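Local coordinates for protein Zgc:56074 (PDB 3E9D) that probably hydrolyses fructose-2,6-bisphosphate to fructose 6-phosphate and phosphate, lowering glycolytic flux, as a histidine phosphatase of the phosphoglycerate mutase family, at residues Glu13-Tyr16 with Asn17-Lys20; Glu123-Glu126 with Gln127-Arg131. All blocks are in the same frame, centred on the assembly; numbering follows the deposited sequence.

Contact 1 of 2, residues Glu13-Tyr16 with Asn17-Lys20; sequences ETQY and NRDK. With PO4 (phosphate ion), chain C.
Thr14 turns its OG1 between its own backbone N and carbonyl carbon (chi1 62°), while Asn17 sets CG opposite its carbonyl carbon (chi1 -70°), and the two side chains close a capping box over the N-terminus of the short helix 15-18. Thr14 OG1, at the N-cap, accepts from Asn17 N at 3.1 Å. In return Asn17 OD1 takes the N-H of Thr14 at 3.2 Å, from a donor lying above the amide carbonyl plane and off any lone pair. Both oxygens have further donors, Gln23 NE2 for Thr14 OG1 and Asn217 ND2 for Asn17 OD1, so the amide is fixed in rotation with its NH2 turned the other way, toward the catalytic pocket. Next to helix 33-45, where Glu13 and Arg18 both touch Thr34, Glu13 CG passes Asn17 CB at 3.8 Å and the carboxylate goes on to Arg18. Glu13 OE2 and Arg18 NH2 form a salt bridge of 2.8 Å, carboxylate and guanidinium nearly perpendicular, and one water links Glu13 OE1 to the same NH2. Gln15 reaches one turn forward along the helix; its NE2 gives Asp19 OD1 a 3.0 Å bond from the syn side but well out of the carboxylate plane, and a weak, longer one to OD2. At Lys20 a Schellman motif ends the single turn. The cap thus holds Asn17 beside His11, the phosphohistidine residue, and Asn17 ND2 donates to O3 of the bound phosphate at 3.0 Å, nearly straight at 167°.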
# COMPACT_ATOMS: atom_id res chain seq x y z
N GLU A 13 10.86 -8.81 4.41
CA GLU A 13 11.95 -8.49 5.35
C GLU A 13 13.35 -8.29 4.74
O GLU A 13 13.76 -9.07 3.87
CB GLU A 13 12.02 -9.58 6.41
CG GLU A 13 12.79 -9.17 7.64
CD GLU A 13 12.80 -10.26 8.68
OE1 GLU A 13 11.80 -10.42 9.43
OE2 GLU A 13 13.81 -10.96 8.75
N THR A 14 14.04 -7.23 5.18
CA THR A 14 15.46 -7.02 4.89
C THR A 14 16.24 -7.27 6.18
O THR A 14 15.65 -7.37 7.27
CB THR A 14 15.75 -5.58 4.43
OG1 THR A 14 15.41 -4.68 5.48
CG2 THR A 14 14.95 -5.23 3.17
N GLN A 15 17.57 -7.33 6.07
CA GLN A 15 18.39 -7.45 7.28
C GLN A 15 18.22 -6.22 8.18
O GLN A 15 18.25 -6.35 9.41
CB GLN A 15 19.88 -7.72 6.97
CG GLN A 15 20.69 -8.12 8.23
CD GLN A 15 20.21 -9.44 8.87
OE1 GLN A 15 19.89 -10.40 8.17
NE2 GLN A 15 20.17 -9.48 10.20
N TYR A 16 18.02 -5.04 7.58
CA TYR A 16 17.75 -3.82 8.35
C TYR A 16 16.48 -3.96 9.20
O TYR A 16 16.50 -3.59 10.39
CB TYR A 16 17.66 -2.57 7.45
CG TYR A 16 18.99 -1.88 7.21
CD1 TYR A 16 20.16 -2.61 6.97
CD2 TYR A 16 19.08 -0.49 7.18
CE1 TYR A 16 21.38 -1.97 6.73
CE2 TYR A 16 20.30 0.17 6.94
CZ TYR A 16 21.44 -0.58 6.72
OH TYR A 16 22.63 0.06 6.48
N ASN A 17 15.41 -4.49 8.61
CA ASN A 17 14.17 -4.77 9.34
C ASN A 17 14.44 -5.68 10.53
O ASN A 17 14.04 -5.39 11.66
CB ASN A 17 13.11 -5.42 8.44
CG ASN A 17 12.54 -4.49 7.38
OD1 ASN A 17 12.11 -4.95 6.32
ND2 ASN A 17 12.55 -3.18 7.63
N ARG A 18 15.15 -6.78 10.28
CA ARG A 18 15.47 -7.74 11.32
C ARG A 18 16.28 -7.09 12.47
O ARG A 18 16.01 -7.36 13.64
CB ARG A 18 16.23 -8.93 10.73
CG ARG A 18 16.86 -9.88 11.76
CD ARG A 18 15.83 -10.72 12.49
NE ARG A 18 14.99 -11.49 11.56
CZ ARG A 18 15.31 -12.67 11.03
NH1 ARG A 18 16.48 -13.27 11.33
NH2 ARG A 18 14.47 -13.27 10.19
N ASP A 19 17.24 -6.24 12.13
CA ASP A 19 18.10 -5.62 13.15
C ASP A 19 17.48 -4.36 13.74
O ASP A 19 18.09 -3.70 14.57
CB ASP A 19 19.48 -5.32 12.58
CG ASP A 19 20.20 -6.58 12.11
OD1 ASP A 19 19.90 -7.67 12.63
OD2 ASP A 19 21.05 -6.47 11.20
N LYS A 20 16.25 -4.05 13.32
CA LYS A 20 15.49 -2.88 13.77
C LYS A 20 16.25 -1.57 13.54
O LYS A 20 16.29 -0.68 14.40
CB LYS A 20 15.02 -3.04 15.22
CG LYS A 20 14.20 -4.30 15.44
CD LYS A 20 13.76 -4.40 16.89
CE LYS A 20 12.97 -5.71 17.14
NZ LYS A 20 11.67 -5.71 16.38
P PO4 C . 10.33 -0.18 5.20
O1 PO4 C . 10.96 0.21 3.89
O2 PO4 C . 8.92 -0.70 5.03
O3 PO4 C . 11.13 -1.29 5.86
O4 PO4 C . 10.34 1.00 6.14
O HOH W 1 11.43 -12.56 10.93

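Contact 2 of 2, residues Glu123-Glu126 with Gln127-Arg131; sequences ETLE and QVKTR
Arg131 grips Glu123 side-on, NE to OE2 and NH2 to OE1, each at 2.8 Å. Both carboxylate oxygens use their syn lone pairs, and the carboxylate and guanidinium planes lie only 18° apart, making a bidentate salt bridge from the residue before the N-cap to the second turn of helix 125-146. An alanine in place of Arg131 removes both donors, and would probably leave the Glu123 carboxylate without its charge partner, held at OE1 by Gly91 N and freer to turn. Beside the bridge a capping box opens the helix: Thr124 OG1 accepts from Gln127 N at 3.2 Å, and Gln127 OE1 receives Thr124 N at 2.9 Å, in the carbonyl plane on a lone pair. Along the flank Glu126 and Lys129 lie side by side, joined by a weak salt bridge, OE2 to NZ at 3.3 Å; the stronger partner of Lys129 is Asp197. A water joins Glu126 OE1 to Thr130 OG1. Farther out, the carbonyl of Arg88 receives Arg131 NH1, tying the pair to the loop that carries Glu89, probably the proton donor/acceptor, whose side chain is about 6 Å from that of Arg131. Val128 packs on Phe186 and Ile189, Arg131 also touches Phe186, and Lys129 meets His193, so this first part of helix 125-146 rests against helix 184-197, which follows strand 177-182 of the central sheet.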
# COMPACT_ATOMS: atom_id res chain seq x y z
N GLU A 123 11.52 13.47 6.00
CA GLU A 123 10.24 13.94 5.49
C GLU A 123 9.24 14.05 6.63
O GLU A 123 9.17 13.17 7.48
CB GLU A 123 9.65 12.94 4.51
CG GLU A 123 9.99 13.15 3.06
CD GLU A 123 9.27 12.13 2.17
OE1 GLU A 123 9.45 10.90 2.38
OE2 GLU A 123 8.51 12.57 1.28
N THR A 124 8.43 15.10 6.63
CA THR A 124 7.34 15.18 7.61
C THR A 124 6.19 14.26 7.18
O THR A 124 6.14 13.77 6.04
CB THR A 124 6.80 16.60 7.73
OG1 THR A 124 6.15 16.94 6.50
CG2 THR A 124 7.95 17.62 8.04
N LEU A 125 5.26 14.01 8.11
CA LEU A 125 4.09 13.22 7.78
C LEU A 125 3.28 13.84 6.64
O LEU A 125 2.84 13.12 5.76
CB LEU A 125 3.20 13.02 9.02
CG LEU A 125 2.08 11.99 8.84
CD1 LEU A 125 1.86 11.21 10.14
CD2 LEU A 125 0.78 12.66 8.36
N GLU A 126 3.09 15.15 6.64
CA GLU A 126 2.33 15.81 5.56
C GLU A 126 2.99 15.67 4.19
O GLU A 126 2.30 15.56 3.18
CB GLU A 126 2.06 17.29 5.86
CG GLU A 126 0.87 17.54 6.79
CD GLU A 126 -0.43 16.87 6.31
OE1 GLU A 126 -0.92 17.20 5.20
OE2 GLU A 126 -0.97 16.02 7.05
N GLN A 127 4.33 15.71 4.16
CA GLN A 127 5.08 15.49 2.93
C GLN A 127 4.86 14.08 2.38
O GLN A 127 4.63 13.90 1.20
CB GLN A 127 6.58 15.75 3.16
CG GLN A 127 6.93 17.24 3.23
CD GLN A 127 8.41 17.48 3.53
OE1 GLN A 127 8.98 16.91 4.47
NE2 GLN A 127 9.04 18.31 2.71
N VAL A 128 4.92 13.07 3.24
CA VAL A 128 4.60 11.71 2.82
C VAL A 128 3.15 11.61 2.30
O VAL A 128 2.90 11.01 1.25
CB VAL A 128 4.86 10.67 3.94
CG1 VAL A 128 4.54 9.25 3.43
CG2 VAL A 128 6.28 10.75 4.42
N LYS A 129 2.21 12.19 3.03
CA LYS A 129 0.80 12.15 2.62
C LYS A 129 0.55 12.85 1.28
O LYS A 129 -0.23 12.36 0.44
CB LYS A 129 -0.09 12.76 3.71
CG LYS A 129 -1.59 12.59 3.44
CD LYS A 129 -2.44 13.49 4.36
CE LYS A 129 -2.36 13.04 5.81
NZ LYS A 129 -3.32 13.80 6.68
N THR A 130 1.20 14.00 1.07
CA THR A 130 1.16 14.67 -0.23
C THR A 130 1.62 13.75 -1.37
O THR A 130 0.99 13.73 -2.43
CB THR A 130 1.98 15.98 -0.19
OG1 THR A 130 1.35 16.87 0.74
CG2 THR A 130 2.06 16.64 -1.56
N ARG A 131 2.68 12.97 -1.14
CA ARG A 131 3.13 11.99 -2.14
C ARG A 131 2.06 10.94 -2.47
O ARG A 131 1.83 10.61 -3.65
CB ARG A 131 4.43 11.29 -1.70
CG ARG A 131 5.65 12.21 -1.75
CD ARG A 131 6.94 11.39 -1.79
NE ARG A 131 7.35 10.81 -0.50
CZ ARG A 131 7.32 9.51 -0.20
NH1 ARG A 131 6.85 8.62 -1.08
NH2 ARG A 131 7.78 9.10 0.97
O HOH W 2 -0.65 16.39 2.67
O HOH W 3 -3.86 16.61 5.01

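How the contacts relate
From the N terminus, strand 2-10 leads past His11 into contact 1, where Glu13-Lys20 holds the short helix 15-18. Much later the chain reaches contact 2, where Glu123-Arg131 begins the long helix 125-146. Each closes only a local turn; the two lie in series, neither nesting nor crossing. Their centres are 24 Å apart and their nearest atoms about 15 Å, so they do not touch. They relate through the catalytic region: contact 1 meets the bound phosphate and lies beside the end of strand 2-10 and helix 33-45, whereas contact 2 joins the Arg88-Gly91 loop to helix 184-197, just beyond His183, which also binds that phosphate.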